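Local coordinates for RNA-binding protein RMD9, mitochondrial (Saccharomyces cerevisiae S288C, PDB 7A9X) that binds the dodecameric RNA element in the 3'-untranslated regions of mitochondrial mRNAs and takes part in their processing or stability, at residues A81-D85 and N117-T122; F367-F372 and K385-I389; A487-S492 and R540-Y544. All coordinates share one frame; numbering follows the deposited sequence.

Contact 1: residues A81-D85 and N117-T122. With nucleotides of chain B.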
loop_
_atom_site.group_PDB
_atom_site.type_symbol
_atom_site.label_atom_id
_atom_site.label_comp_id
_atom_site.label_asym_id
_atom_site.label_seq_id
_atom_site.Cartn_x
_atom_site.Cartn_y
_atom_site.Cartn_z
ATOM N N ALA A 81 17.925 -9.415 11.735
ATOM C CA ALA A 81 17.403 -9.714 13.064
ATOM C C ALA A 81 17.892 -8.702 14.092
ATOM O O ALA A 81 17.133 -8.301 14.983
ATOM C CB ALA A 81 17.800 -11.132 13.475
ATOM N N MET A 82 19.158 -8.286 13.991
ATOM C CA MET A 82 19.687 -7.286 14.913
ATOM C C MET A 82 18.883 -5.993 14.845
ATOM O O MET A 82 18.520 -5.425 15.881
ATOM C CB MET A 82 21.162 -7.016 14.608
ATOM C CG MET A 82 22.123 -8.052 15.171
ATOM S SD MET A 82 22.226 -7.981 16.969
ATOM C CE MET A 82 22.758 -6.286 17.208
ATOM N N PHE A 83 18.578 -5.531 13.629
ATOM C CA PHE A 83 17.850 -4.276 13.449
ATOM C C PHE A 83 16.506 -4.301 14.164
ATOM O O PHE A 83 16.154 -3.362 14.888
ATOM C CB PHE A 83 17.660 -4.003 11.955
ATOM C CG PHE A 83 16.752 -2.841 11.651
ATOM C CD1 PHE A 83 17.176 -1.538 11.857
ATOM C CD2 PHE A 83 15.482 -3.054 11.130
ATOM C CE1 PHE A 83 16.346 -0.466 11.566
ATOM C CE2 PHE A 83 14.646 -1.986 10.835
ATOM C CZ PHE A 83 15.080 -0.692 11.052
ATOM N N TRP A 84 15.736 -5.372 13.973
ATOM C CA TRP A 84 14.407 -5.432 14.568
ATOM C C TRP A 84 14.459 -5.699 16.065
ATOM O O TRP A 84 13.601 -5.208 16.807
ATOM C CB TRP A 84 13.567 -6.498 13.869
ATOM C CG TRP A 84 13.228 -6.140 12.458
ATOM C CD1 TRP A 84 13.640 -6.779 11.327
ATOM C CD2 TRP A 84 12.411 -5.046 12.028
ATOM N NE1 TRP A 84 13.124 -6.155 10.218
ATOM C CE2 TRP A 84 12.365 -5.088 10.620
ATOM C CE3 TRP A 84 11.711 -4.037 12.697
ATOM C CZ2 TRP A 84 11.646 -4.157 9.868
ATOM C CZ3 TRP A 84 10.998 -3.114 11.951
ATOM C CH2 TRP A 84 10.972 -3.180 10.550
ATOM N N ASP A 85 15.447 -6.466 16.530
ATOM C CA ASP A 85 15.587 -6.656 17.969
ATOM C C ASP A 85 16.109 -5.396 18.646
ATOM O O ASP A 85 15.778 -5.137 19.808
ATOM C CB ASP A 85 16.508 -7.836 18.268
ATOM C CG ASP A 85 16.563 -8.165 19.748
ATOM O OD1 ASP A 85 15.493 -8.436 20.333
ATOM O OD2 ASP A 85 17.671 -8.150 20.328
ATOM N N ASN A 117 12.212 4.861 10.512
ATOM C CA ASN A 117 12.848 3.946 9.571
ATOM C C ASN A 117 12.290 2.535 9.696
ATOM O O ASN A 117 12.313 1.776 8.721
ATOM C CB ASN A 117 14.362 3.948 9.776
ATOM C CG ASN A 117 15.027 5.159 9.156
ATOM O OD1 ASN A 117 14.357 6.046 8.627
ATOM N ND2 ASN A 117 16.353 5.204 9.218
ATOM N N GLY A 118 11.786 2.167 10.876
ATOM C CA GLY A 118 11.114 0.884 11.010
ATOM C C GLY A 118 9.845 0.813 10.183
ATOM O O GLY A 118 9.582 -0.193 9.517
ATOM N N LEU A 119 9.040 1.878 10.217
ATOM C CA LEU A 119 7.871 1.952 9.346
ATOM C C LEU A 119 8.276 1.842 7.884
ATOM O O LEU A 119 7.661 1.095 7.113
ATOM C CB LEU A 119 7.118 3.260 9.588
ATOM C CG LEU A 119 6.526 3.472 10.981
ATOM C CD1 LEU A 119 6.069 4.911 11.157
ATOM C CD2 LEU A 119 5.372 2.514 11.212
ATOM N N ARG A 120 9.319 2.577 7.489
ATOM C CA ARG A 120 9.803 2.515 6.114
ATOM C C ARG A 120 10.233 1.102 5.742
ATOM O O ARG A 120 9.898 0.608 4.660
ATOM C CB ARG A 120 10.960 3.498 5.931
ATOM C CG ARG A 120 10.550 4.956 6.050
ATOM C CD ARG A 120 11.751 5.860 6.260
ATOM N NE ARG A 120 11.517 7.200 5.727
ATOM C CZ ARG A 120 12.335 8.231 5.909
ATOM N NH1 ARG A 120 12.045 9.411 5.377
ATOM N NH2 ARG A 120 13.441 8.085 6.627
ATOM N N SER A 121 10.960 0.429 6.637
ATOM C CA SER A 121 11.429 -0.922 6.347
ATOM C C SER A 121 10.277 -1.921 6.329
ATOM O O SER A 121 10.254 -2.831 5.491
ATOM C CB SER A 121 12.486 -1.341 7.366
ATOM O OG SER A 121 12.874 -2.688 7.161
ATOM N N THR A 122 9.313 -1.772 7.241
ATOM C CA THR A 122 8.171 -2.682 7.248
ATOM C C THR A 122 7.394 -2.598 5.939
ATOM O O THR A 122 7.037 -3.628 5.354
ATOM C CB THR A 122 7.253 -2.382 8.436
ATOM O OG1 THR A 122 8.011 -2.421 9.652
ATOM C CG2 THR A 122 6.142 -3.415 8.517
ATOM P P A B 6 10.064 9.566 1.285
ATOM O OP1 A B 6 8.720 9.894 0.745
ATOM O OP2 A B 6 10.341 9.770 2.729
ATOM O "O5'" A B 6 10.406 8.045 0.963
ATOM C "C5'" A B 6 10.252 7.500 -0.345
ATOM C "C4'" A B 6 10.074 6.001 -0.296
ATOM O "O4'" A B 6 11.328 5.389 0.116
ATOM C "C3'" A B 6 9.022 5.521 0.700
ATOM O "O3'" A B 6 8.401 4.333 0.218
ATOM C "C2'" A B 6 9.854 5.201 1.937
ATOM O "O2'" A B 6 9.270 4.282 2.835
ATOM C "C1'" A B 6 11.135 4.657 1.314
ATOM N N9 A B 6 12.300 4.858 2.173
ATOM C C8 A B 6 12.884 6.055 2.498
ATOM N N7 A B 6 13.906 5.935 3.306
ATOM C C5 A B 6 13.989 4.571 3.534
ATOM C C6 A B 6 14.867 3.802 4.310
ATOM N N6 A B 6 15.863 4.329 5.024
ATOM N N1 A B 6 14.682 2.465 4.325
ATOM C C2 A B 6 13.682 1.943 3.606
ATOM N N3 A B 6 12.790 2.562 2.837
ATOM C C4 A B 6 13.005 3.890 2.844
ATOM P P U B 5 12.918 13.033 4.483
ATOM O OP1 U B 5 11.586 13.684 4.402
ATOM O OP2 U B 5 13.256 12.190 5.656
ATOM O "O5'" U B 5 13.075 12.149 3.172
ATOM C "C5'" U B 5 12.897 12.720 1.885
ATOM C "C4'" U B 5 13.213 11.721 0.804
ATOM O "O4'" U B 5 14.627 11.386 0.848
ATOM C "C3'" U B 5 12.517 10.378 0.938
ATOM O "O3'" U B 5 11.181 10.388 0.475
ATOM C "C2'" U B 5 13.436 9.448 0.162
ATOM O "O2'" U B 5 13.238 9.589 -1.234
ATOM C "C1'" U B 5 14.808 10.023 0.519
ATOM N N1 U B 5 15.397 9.322 1.681
ATOM C C2 U B 5 16.029 8.124 1.413
ATOM O O2 U B 5 16.121 7.668 0.286
ATOM N N3 U B 5 16.554 7.487 2.510
ATOM C C4 U B 5 16.504 7.917 3.819
ATOM O O4 U B 5 17.025 7.229 4.697
ATOM C C5 U B 5 15.828 9.164 4.019
ATOM C C6 U B 5 15.306 9.808 2.967
#

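Contact 2: residues F367-F372 and K385-I389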
loop_
_atom_site.group_PDB
_atom_site.type_symbol
_atom_site.label_atom_id
_atom_site.label_comp_id
_atom_site.label_asym_id
_atom_site.label_seq_id
_atom_site.Cartn_x
_atom_site.Cartn_y
_atom_site.Cartn_z
ATOM N N PHE A 367 -3.349 0.310 -14.064
ATOM C CA PHE A 367 -3.475 0.314 -15.519
ATOM C C PHE A 367 -4.648 -0.543 -15.983
ATOM O O PHE A 367 -5.457 -0.108 -16.810
ATOM C CB PHE A 367 -2.170 -0.169 -16.152
ATOM C CG PHE A 367 -2.261 -0.398 -17.631
ATOM C CD1 PHE A 367 -2.450 0.667 -18.500
ATOM C CD2 PHE A 367 -2.151 -1.677 -18.154
ATOM C CE1 PHE A 367 -2.533 0.463 -19.866
ATOM C CE2 PHE A 367 -2.231 -1.891 -19.518
ATOM C CZ PHE A 367 -2.424 -0.818 -20.376
ATOM N N PHE A 368 -4.756 -1.771 -15.471
ATOM C CA PHE A 368 -5.821 -2.654 -15.925
ATOM C C PHE A 368 -7.181 -2.258 -15.367
ATOM O O PHE A 368 -8.206 -2.585 -15.975
ATOM C CB PHE A 368 -5.496 -4.105 -15.569
ATOM C CG PHE A 368 -4.458 -4.723 -16.462
ATOM C CD1 PHE A 368 -4.659 -4.790 -17.833
ATOM C CD2 PHE A 368 -3.283 -5.235 -15.937
ATOM C CE1 PHE A 368 -3.705 -5.357 -18.662
ATOM C CE2 PHE A 368 -2.325 -5.803 -16.761
ATOM C CZ PHE A 368 -2.536 -5.865 -18.122
ATOM N N THR A 369 -7.214 -1.562 -14.229
ATOM C CA THR A 369 -8.467 -0.980 -13.764
ATOM C C THR A 369 -8.969 0.062 -14.754
ATOM O O THR A 369 -10.155 0.084 -15.104
ATOM C CB THR A 369 -8.278 -0.367 -12.375
ATOM O OG1 THR A 369 -7.867 -1.387 -11.456
ATOM C CG2 THR A 369 -9.570 0.256 -11.878
ATOM N N ILE A 370 -8.066 0.917 -15.237
ATOM C CA ILE A 370 -8.423 1.881 -16.272
ATOM C C ILE A 370 -8.745 1.167 -17.581
ATOM O O ILE A 370 -9.667 1.562 -18.304
ATOM C CB ILE A 370 -7.291 2.911 -16.440
ATOM C CG1 ILE A 370 -7.082 3.678 -15.130
ATOM C CG2 ILE A 370 -7.593 3.865 -17.586
ATOM C CD1 ILE A 370 -5.827 4.525 -15.103
ATOM N N PHE A 371 -8.006 0.100 -17.901
ATOM C CA PHE A 371 -8.247 -0.626 -19.146
ATOM C C PHE A 371 -9.681 -1.138 -19.215
ATOM O O PHE A 371 -10.419 -0.842 -20.161
ATOM C CB PHE A 371 -7.260 -1.787 -19.294
ATOM C CG PHE A 371 -7.484 -2.615 -20.535
ATOM C CD1 PHE A 371 -8.354 -3.698 -20.525
ATOM C CD2 PHE A 371 -6.835 -2.300 -21.716
ATOM C CE1 PHE A 371 -8.566 -4.450 -21.672
ATOM C CE2 PHE A 371 -7.041 -3.049 -22.864
ATOM C CZ PHE A 371 -7.907 -4.122 -22.842
ATOM N N PHE A 372 -10.092 -1.919 -18.215
ATOM C CA PHE A 372 -11.404 -2.550 -18.269
ATOM C C PHE A 372 -12.544 -1.583 -17.977
ATOM O O PHE A 372 -13.704 -1.938 -18.209
ATOM C CB PHE A 372 -11.438 -3.750 -17.323
ATOM C CG PHE A 372 -10.617 -4.914 -17.810
ATOM C CD1 PHE A 372 -11.146 -5.822 -18.711
ATOM C CD2 PHE A 372 -9.309 -5.086 -17.386
ATOM C CE1 PHE A 372 -10.392 -6.884 -19.172
ATOM C CE2 PHE A 372 -8.553 -6.149 -17.840
ATOM C CZ PHE A 372 -9.096 -7.051 -18.735
ATOM N N LYS A 385 -6.464 -5.564 -27.952
ATOM C CA LYS A 385 -5.574 -4.649 -27.244
ATOM C C LYS A 385 -4.813 -5.360 -26.132
ATOM O O LYS A 385 -3.649 -5.032 -25.875
ATOM C CB LYS A 385 -6.367 -3.470 -26.680
ATOM C CG LYS A 385 -5.511 -2.283 -26.258
ATOM C CD LYS A 385 -4.893 -1.584 -27.461
ATOM C CE LYS A 385 -4.097 -0.355 -27.041
ATOM N NZ LYS A 385 -3.578 0.407 -28.214
ATOM N N LEU A 386 -5.446 -6.330 -25.466
ATOM C CA LEU A 386 -4.749 -7.104 -24.441
ATOM C C LEU A 386 -3.575 -7.873 -25.032
ATOM O O LEU A 386 -2.503 -7.948 -24.420
ATOM C CB LEU A 386 -5.716 -8.065 -23.750
ATOM C CG LEU A 386 -6.677 -7.482 -22.714
ATOM C CD1 LEU A 386 -7.645 -8.551 -22.237
ATOM C CD2 LEU A 386 -5.908 -6.894 -21.543
ATOM N N GLN A 387 -3.761 -8.458 -26.219
ATOM C CA GLN A 387 -2.673 -9.188 -26.862
ATOM C C GLN A 387 -1.497 -8.270 -27.162
ATOM O O GLN A 387 -0.336 -8.664 -27.005
ATOM C CB GLN A 387 -3.174 -9.857 -28.142
ATOM C CG GLN A 387 -4.193 -10.957 -27.908
ATOM C CD GLN A 387 -4.763 -11.502 -29.202
ATOM O OE1 GLN A 387 -4.730 -10.835 -30.237
ATOM N NE2 GLN A 387 -5.285 -12.722 -29.151
ATOM N N GLU A 388 -1.778 -7.040 -27.595
ATOM C CA GLU A 388 -0.711 -6.067 -27.798
ATOM C C GLU A 388 -0.024 -5.731 -26.480
ATOM O O GLU A 388 1.201 -5.562 -26.435
ATOM C CB GLU A 388 -1.277 -4.809 -28.456
ATOM C CG GLU A 388 -0.283 -3.668 -28.607
ATOM C CD GLU A 388 -0.916 -2.413 -29.185
ATOM O OE1 GLU A 388 -1.944 -2.528 -29.886
ATOM O OE2 GLU A 388 -0.388 -1.309 -28.934
ATOM N N ILE A 389 -0.798 -5.640 -25.397
ATOM C CA ILE A 389 -0.226 -5.378 -24.081
ATOM C C ILE A 389 0.632 -6.553 -23.626
ATOM O O ILE A 389 1.719 -6.366 -23.066
ATOM C CB ILE A 389 -1.353 -5.066 -23.077
ATOM C CG1 ILE A 389 -2.063 -3.765 -23.467
ATOM C CG2 ILE A 389 -0.811 -4.980 -21.660
ATOM C CD1 ILE A 389 -3.328 -3.495 -22.685
#

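Contact 3: residues A487-S492 and R540-Y544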
loop_
_atom_site.group_PDB
_atom_site.type_symbol
_atom_site.label_atom_id
_atom_site.label_comp_id
_atom_site.label_asym_id
_atom_site.label_seq_id
_atom_site.Cartn_x
_atom_site.Cartn_y
_atom_site.Cartn_z
ATOM N N ALA A 487 -18.211 -17.612 -6.358
ATOM C CA ALA A 487 -18.516 -18.449 -7.508
ATOM C C ALA A 487 -19.842 -19.186 -7.375
ATOM O O ALA A 487 -20.253 -19.864 -8.322
ATOM C CB ALA A 487 -17.388 -19.459 -7.741
ATOM N N THR A 488 -20.517 -19.078 -6.231
ATOM C CA THR A 488 -21.771 -19.793 -6.028
ATOM C C THR A 488 -22.870 -18.855 -5.539
ATOM O O THR A 488 -23.788 -18.515 -6.293
ATOM C CB THR A 488 -21.573 -20.944 -5.035
ATOM O OG1 THR A 488 -21.126 -20.424 -3.777
ATOM C CG2 THR A 488 -20.541 -21.945 -5.556
ATOM N N VAL A 489 -22.771 -18.424 -4.279
ATOM C CA VAL A 489 -23.841 -17.657 -3.645
ATOM C C VAL A 489 -24.057 -16.330 -4.362
ATOM O O VAL A 489 -25.197 -15.940 -4.648
ATOM C CB VAL A 489 -23.523 -17.438 -2.155
ATOM C CG1 VAL A 489 -24.648 -16.668 -1.468
ATOM C CG2 VAL A 489 -23.279 -18.768 -1.473
ATOM N N VAL A 490 -22.970 -15.612 -4.651
ATOM C CA VAL A 490 -23.091 -14.300 -5.281
ATOM C C VAL A 490 -23.681 -14.433 -6.678
ATOM O O VAL A 490 -24.529 -13.631 -7.088
ATOM C CB VAL A 490 -21.724 -13.592 -5.299
ATOM C CG1 VAL A 490 -21.862 -12.184 -5.850
ATOM C CG2 VAL A 490 -21.136 -13.559 -3.900
ATOM N N TRP A 491 -23.254 -15.453 -7.427
ATOM C CA TRP A 491 -23.829 -15.692 -8.747
ATOM C C TRP A 491 -25.313 -16.022 -8.648
ATOM O O TRP A 491 -26.120 -15.514 -9.435
ATOM C CB TRP A 491 -23.069 -16.817 -9.453
ATOM C CG TRP A 491 -23.626 -17.188 -10.803
ATOM C CD1 TRP A 491 -23.255 -16.678 -12.016
ATOM C CD2 TRP A 491 -24.649 -18.154 -11.069
ATOM N NE1 TRP A 491 -23.988 -17.266 -13.020
ATOM C CE2 TRP A 491 -24.851 -18.174 -12.465
ATOM C CE3 TRP A 491 -25.417 -19.000 -10.264
ATOM C CZ2 TRP A 491 -25.788 -19.010 -13.071
ATOM C CZ3 TRP A 491 -26.345 -19.828 -10.867
ATOM C CH2 TRP A 491 -26.523 -19.828 -12.257
ATOM N N SER A 492 -25.695 -16.864 -7.683
ATOM C CA SER A 492 -27.103 -17.206 -7.516
ATOM C C SER A 492 -27.918 -15.991 -7.090
ATOM O O SER A 492 -28.998 -15.740 -7.637
ATOM C CB SER A 492 -27.254 -18.337 -6.499
ATOM O OG SER A 492 -26.480 -19.466 -6.867
ATOM N N ARG A 540 -25.757 -24.224 -7.448
ATOM C CA ARG A 540 -24.430 -23.919 -6.926
ATOM C C ARG A 540 -24.416 -23.719 -5.417
ATOM O O ARG A 540 -23.392 -23.986 -4.777
ATOM C CB ARG A 540 -23.867 -22.663 -7.598
ATOM C CG ARG A 540 -23.778 -22.732 -9.109
ATOM C CD ARG A 540 -23.010 -21.536 -9.640
ATOM N NE ARG A 540 -23.055 -21.440 -11.096
ATOM C CZ ARG A 540 -22.390 -20.532 -11.802
ATOM N NH1 ARG A 540 -22.490 -20.513 -13.124
ATOM N NH2 ARG A 540 -21.622 -19.644 -11.188
ATOM N N ILE A 541 -25.522 -23.252 -4.831
ATOM C CA ILE A 541 -25.546 -23.009 -3.390
ATOM C C ILE A 541 -25.446 -24.323 -2.625
ATOM O O ILE A 541 -24.818 -24.394 -1.560
ATOM C CB ILE A 541 -26.807 -22.213 -3.003
ATOM C CG1 ILE A 541 -26.764 -20.821 -3.636
ATOM C CG2 ILE A 541 -26.940 -22.111 -1.493
ATOM C CD1 ILE A 541 -27.932 -19.945 -3.262
ATOM N N GLU A 542 -26.045 -25.389 -3.161
ATOM C CA GLU A 542 -25.936 -26.693 -2.514
ATOM C C GLU A 542 -24.503 -27.212 -2.550
ATOM O O GLU A 542 -24.008 -27.758 -1.557
ATOM C CB GLU A 542 -26.888 -27.689 -3.174
ATOM C CG GLU A 542 -28.346 -27.273 -3.090
ATOM C CD GLU A 542 -29.289 -28.373 -3.528
ATOM O OE1 GLU A 542 -30.341 -28.552 -2.878
ATOM O OE2 GLU A 542 -28.975 -29.064 -4.521
ATOM N N LEU A 543 -23.818 -27.047 -3.684
ATOM C CA LEU A 543 -22.410 -27.425 -3.756
ATOM C C LEU A 543 -21.570 -26.587 -2.799
ATOM O O LEU A 543 -20.629 -27.093 -2.175
ATOM C CB LEU A 543 -21.899 -27.274 -5.189
ATOM C CG LEU A 543 -20.427 -27.631 -5.406
ATOM C CD1 LEU A 543 -20.193 -29.112 -5.153
ATOM C CD2 LEU A 543 -19.977 -27.244 -6.802
ATOM N N TYR A 544 -21.906 -25.303 -2.668
ATOM C CA TYR A 544 -21.176 -24.416 -1.769
ATOM C C TYR A 544 -21.296 -24.876 -0.321
ATOM O O TYR A 544 -20.299 -24.936 0.409
ATOM C CB TYR A 544 -21.697 -22.989 -1.938
ATOM C CG TYR A 544 -21.264 -22.014 -0.870
ATOM C CD1 TYR A 544 -19.993 -21.453 -0.884
ATOM C CD2 TYR A 544 -22.139 -21.633 0.139
ATOM C CE1 TYR A 544 -19.602 -20.553 0.087
ATOM C CE2 TYR A 544 -21.759 -20.733 1.111
ATOM C CZ TYR A 544 -20.489 -20.194 1.079
ATOM O OH TYR A 544 -20.105 -19.297 2.045
#

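Contact 1: residues A81-D85 and N117-T122
Trp84 brings the benzo end of its indole up against Gly118, Ser121 and Thr122. Its CH2 lies 3.2 Å from Thr122 OG1, with the two side chains crossing at a slant, and Trp84 CZ2 lies 3.3 Å from Ser121 OG, while Gly118 O sits at the ring edge, close to the indole plane. Thr122 OG1 donates to Gly118 O over 2.7 Å from above the carbonyl plane, whereas the backbone N of Thr122 reaches the same oxygen from the opposite face, giving it two donors. The rim of the Phe83 ring faces Gly118 CA, 4.3 Å from CZ; CD2 of the same ring covers one face of the Trp84 indole. These contacts join helix 78-97 to helix 105-128, whose local axes run at 133°, in the all-helical region that precedes the first pentatricopeptide repeat, and helix 140-147 packs on Trp84 and Thr122 through Met144. The helix carrying Gly118 also faces the RNA, through Arg120. CB and CG of Arg120 pass the ribose of A6 of chain B, CG coming 3.5 Å from its O2'. With CG anti to the carbonyl carbon (chi1 -67°) and the chain extended as far as NE, CD and NE run on past the adenine, so that N7 of A6 of chain B lies over one face of the guanidinium. NH2 turns back to Asn117 OD1 at 3.0 Å, nearly in the guanidinium plane, a bond that should limit rotation of the group; Asn117 ND2 is held in turn by Ser58. At the other end, NH1 of Arg120 bridges two consecutive phosphates, donating to OP2 of U5 of chain B at 3.0 Å and to OP2 of A6 of chain B at 3.2 Å.

Contact 2: residues F367-F372 and K385-I389
The ring of Phe371 is wedged among Lys385, Leu386 and Ile389, the centre of an apolar interface within the sixth pentatricopeptide repeat. Helices 357-374 and 379-396 probably form the paired helices of this repeat; their segments run nearly antiparallel, at 161°, with local axes 12.8 Å apart, and bulky side chains fill the interval. CG of Phe371 is anti to the backbone N (chi1 178°), which sends the ring out toward the partner helix. Leu386 CD2 rests over one face of that ring in a CH-pi contact, 4.0 Å from the centroid and 27° off the normal. The rim is used too: Lys385 CG meets CE2 of Phe371 near the ring plane at 3.8 Å, while the lysine's bent chain carries its amino group away to a long salt bridge with Glu388. Ile389 is shared between phenylalanines. Its CD1 lies at the edge of the Phe367 ring, 3.6 Å from CZ, the two side chains approaching from opposite directions, and it also touches Phe371 obliquely; its side chain slides past that of Phe368 in the opposite direction, CG2 near the ring atom CZ. Within their own helix the rings pair up, Phe367 CD2 over the face of Phe368 and Phe371 CD1 over the face of Phe372, which probably limits the tilt of Phe368 and Phe372. An alanine at Phe371 is likely to open a gap between Leu386 and Ile389 and to deprive Phe372 of the ring that covers its face. Beyond the pair, Trp344 of helix 337-351 stacks on Phe367, and Trp414 meets Phe372 edge-to-face. Phe372 and Leu386 cross at about a right angle, with CZ of Phe372 4.1 Å from Leu386 CD1.

Contact 3: residues A487-S492 and R540-Y544
Arg540 lays its guanidinium flat on the indole of Trp491, the planes only 7° apart and the centres separated by 3.5 Å. This is a cation-pi stack: CZ of Arg540 stands over the five-membered ring, while NE and CD extend along the six-membered part near CE3. Extended from CG to NE, the Arg540 chain reaches from its own helix across to the indole. Trp491 NE1 binds Asp450, whose negative charge may make the indole a better partner for the cation.

Hydrogen bonds from NH2 help to hold the guanidinium in this orientation. NH2 of Arg540 donates to Ala487 O over 3.2 Å at 150°, coming from above the carbonyl plane, and also reaches Leu446 O. Within 487-492, Thr488 O takes bonds from both N and OG of Ser492, the hydroxyl at 2.9 Å.

The remaining contacts are mainly apolar. Val489 CG2 sits over the face of the Tyr544 ring, 3.7 Å from its centroid, in a CH-pi contact. Thr488 OG1, itself bonded to Leu484 O, packs 3.2 Å from Tyr544 CB, the side chains crossing at about a right angle. CD1 of Ile541 lies 3.7 Å from Ser492 CB, beside the serine hydroxyl.

Thr488 occupies the N-cap position of helix 489-502, although its side chain makes no capping bond. The contact thus joins the start of that helix to helix 540-551 in the helical C-terminal region beyond the eighth pentatricopeptide repeat, with an Arg-Trp cation-pi stack between them.

All three contacts are buried, yet they share no helix. The centre of contact 1 lies about 18 Å from the centre of the chain, that of contact 2 about 22 Å away on the opposite side, and that of contact 3, the most peripheral, about 32 Å. Contact 2, within a single repeat, joins helices close in sequence through hydrocarbon and aromatic surfaces. Contacts 1 and 3 flank the repeats. No hydrogen bond links the segments of contact 1; its polar bonds lie within 117-122 and to RNA phosphates, gripped by an arginine on the side of helix 105-128 away from helix 78-97. Contact 3 instead spends its arginine across the interface, on an indole and a backbone carbonyl.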